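PDB 6P0G: GTPase subunit of restriction endonuclease from Thermococcus gammatolerans, which probably recognises DNA through a YTH/EVE-like domain, as part of a GTP-driven McrBC-type system that restricts modified DNA. Local coordinates for residues L72-K77 with T90-G95. Sequence-based numbering, arbitrary orientation.
Sequences LFYVGK and TAVYLG
Phe73 and Tyr93 form a hydrogen-bonded antiparallel pair: Phe73 N reaches Tyr93 O at 2.8 Å and Tyr93 N reaches Phe73 O at 3.0 Å. Val75 and Ala91 repeat the pattern, with Val75 N to Ala91 O at 2.6 Å and Ala91 N to Val75 O at 2.8 Å. On one face, Val92 sits between two neighbours. Its CG1, anti to the backbone N (chi1 -176°), meets Leu72 CD2 at 3.8 Å, while its CG2 touches Tyr74 CD1 at 4.0 Å, the two side chains running alongside each other. On the other face, Val75 rests its CB against the methyl of Ala91, and its CG2, beside the backbone N, also reaches diagonally to Tyr93 CE1 at 4.0 Å. Helix 138-145 covers the Leu72-Tyr74-Val92 face, where Tyr74 OH hydrogen-bonds Asn142 OD1; helix 15-26 packs on the Phe73-Val75-Tyr93 face. Cutting Tyr74 back to an alanine is likely to open a gap beside Val92 and Ile141 and leave Asn142 OD1 without its hydroxyl mate. Leu72, Tyr74 and Gly76 bond to strand 5-11, so strand 70-76 lies inside the mixed sheet, its backbone hydrogen bonds running to a neighbour on each edge, between two largely apolar helix-covered faces.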
loop_
_atom_site.group_PDB
_atom_site.type_symbol
_atom_site.label_atom_id
_atom_site.label_comp_id
_atom_site.label_asym_id
_atom_site.label_seq_id
_atom_site.Cartn_x
_atom_site.Cartn_y
_atom_site.Cartn_z
ATOM N N LEU A 72 -5.872 0.021 0.687
ATOM C CA LEU A 72 -6.211 -1.392 0.536
ATOM C C LEU A 72 -5.257 -1.955 -0.487
ATOM O O LEU A 72 -5.235 -1.513 -1.657
ATOM C CB LEU A 72 -7.655 -1.603 0.065
ATOM C CG LEU A 72 -8.806 -1.272 1.008
ATOM C CD1 LEU A 72 -10.129 -1.368 0.259
ATOM C CD2 LEU A 72 -8.796 -2.236 2.186
ATOM N N PHE A 73 -4.440 -2.909 -0.078
ATOM C CA PHE A 73 -3.599 -3.555 -1.064
ATOM C C PHE A 73 -4.392 -4.796 -1.506
ATOM O O PHE A 73 -4.672 -5.654 -0.694
ATOM C CB PHE A 73 -2.217 -3.917 -0.502
ATOM C CG PHE A 73 -1.353 -2.719 -0.119
ATOM C CD1 PHE A 73 -0.525 -2.120 -1.044
ATOM C CD2 PHE A 73 -1.354 -2.234 1.186
ATOM C CE1 PHE A 73 0.286 -1.024 -0.697
ATOM C CE2 PHE A 73 -0.548 -1.136 1.551
ATOM C CZ PHE A 73 0.271 -0.533 0.612
ATOM N N TYR A 74 -4.789 -4.859 -2.778
ATOM C CA TYR A 74 -5.369 -6.071 -3.339
ATOM C C TYR A 74 -4.254 -6.997 -3.811
ATOM O O TYR A 74 -3.377 -6.557 -4.539
ATOM C CB TYR A 74 -6.262 -5.745 -4.525
ATOM C CG TYR A 74 -7.619 -5.183 -4.219
ATOM C CD1 TYR A 74 -7.971 -4.769 -2.945
ATOM C CD2 TYR A 74 -8.562 -5.067 -5.228
ATOM C CE1 TYR A 74 -9.249 -4.263 -2.687
ATOM C CE2 TYR A 74 -9.823 -4.575 -4.985
ATOM C CZ TYR A 74 -10.167 -4.178 -3.722
ATOM O OH TYR A 74 -11.430 -3.687 -3.527
ATOM N N VAL A 75 -4.264 -8.270 -3.424
ATOM C CA VAL A 75 -3.215 -9.164 -3.924
ATOM C C VAL A 75 -3.783 -10.386 -4.621
ATOM O O VAL A 75 -4.588 -11.083 -4.032
ATOM C CB VAL A 75 -2.280 -9.641 -2.810
ATOM C CG1 VAL A 75 -1.303 -10.684 -3.366
ATOM C CG2 VAL A 75 -1.524 -8.452 -2.204
ATOM N N GLY A 76 -3.376 -10.629 -5.876
ATOM C CA GLY A 76 -3.823 -11.805 -6.616
ATOM C C GLY A 76 -3.198 -11.880 -8.010
ATOM O O GLY A 76 -2.413 -11.003 -8.403
ATOM N N LYS A 77 -3.536 -12.931 -8.756
ATOM C CA LYS A 77 -3.047 -13.074 -10.125
ATOM C C LYS A 77 -3.869 -12.192 -11.043
ATOM O O LYS A 77 -5.072 -12.407 -11.228
ATOM C CB LYS A 77 -3.106 -14.533 -10.593
ATOM N N THR A 90 -6.749 -14.910 -3.422
ATOM C CA THR A 90 -6.568 -13.465 -3.334
ATOM C C THR A 90 -6.501 -12.993 -1.891
ATOM O O THR A 90 -6.930 -13.700 -0.979
ATOM C CB THR A 90 -7.678 -12.694 -4.027
ATOM O OG1 THR A 90 -8.890 -12.802 -3.273
ATOM C CG2 THR A 90 -7.870 -13.192 -5.476
ATOM N N ALA A 91 -5.969 -11.787 -1.699
ATOM C CA ALA A 91 -5.819 -11.213 -0.373
ATOM C C ALA A 91 -6.017 -9.700 -0.381
ATOM O O ALA A 91 -5.712 -9.024 -1.353
ATOM C CB ALA A 91 -4.448 -11.557 0.196
ATOM N N VAL A 92 -6.538 -9.171 0.717
ATOM C CA VAL A 92 -6.637 -7.730 0.896
ATOM C C VAL A 92 -5.996 -7.336 2.217
ATOM O O VAL A 92 -6.282 -7.937 3.261
ATOM C CB VAL A 92 -8.096 -7.249 0.864
ATOM C CG1 VAL A 92 -8.157 -5.731 0.948
ATOM C CG2 VAL A 92 -8.782 -7.733 -0.431
ATOM N N TYR A 93 -5.110 -6.347 2.159
ATOM C CA TYR A 93 -4.477 -5.790 3.360
ATOM C C TYR A 93 -4.881 -4.329 3.526
ATOM O O TYR A 93 -5.035 -3.626 2.521
ATOM C CB TYR A 93 -2.951 -5.876 3.281
ATOM C CG TYR A 93 -2.367 -7.262 3.107
ATOM C CD1 TYR A 93 -2.436 -7.927 1.882
ATOM C CD2 TYR A 93 -1.690 -7.880 4.150
ATOM C CE1 TYR A 93 -1.872 -9.179 1.727
ATOM C CE2 TYR A 93 -1.130 -9.116 3.998
ATOM C CZ TYR A 93 -1.225 -9.765 2.802
ATOM O OH TYR A 93 -0.642 -10.997 2.669
ATOM N N LEU A 94 -5.040 -3.875 4.772
ATOM C CA LEU A 94 -5.399 -2.484 5.048
ATOM C C LEU A 94 -4.340 -1.811 5.913
ATOM O O LEU A 94 -4.047 -2.240 7.032
ATOM C CB LEU A 94 -6.768 -2.389 5.728
ATOM C CG LEU A 94 -7.488 -1.031 5.889
ATOM C CD1 LEU A 94 -8.857 -1.253 6.533
ATOM C CD2 LEU A 94 -6.732 0.002 6.743
ATOM N N GLY A 95 -3.791 -0.731 5.381
ATOM C CA GLY A 95 -2.839 0.077 6.114
ATOM C C GLY A 95 -3.371 1.484 6.304
ATOM O O GLY A 95 -4.234 1.960 5.533
#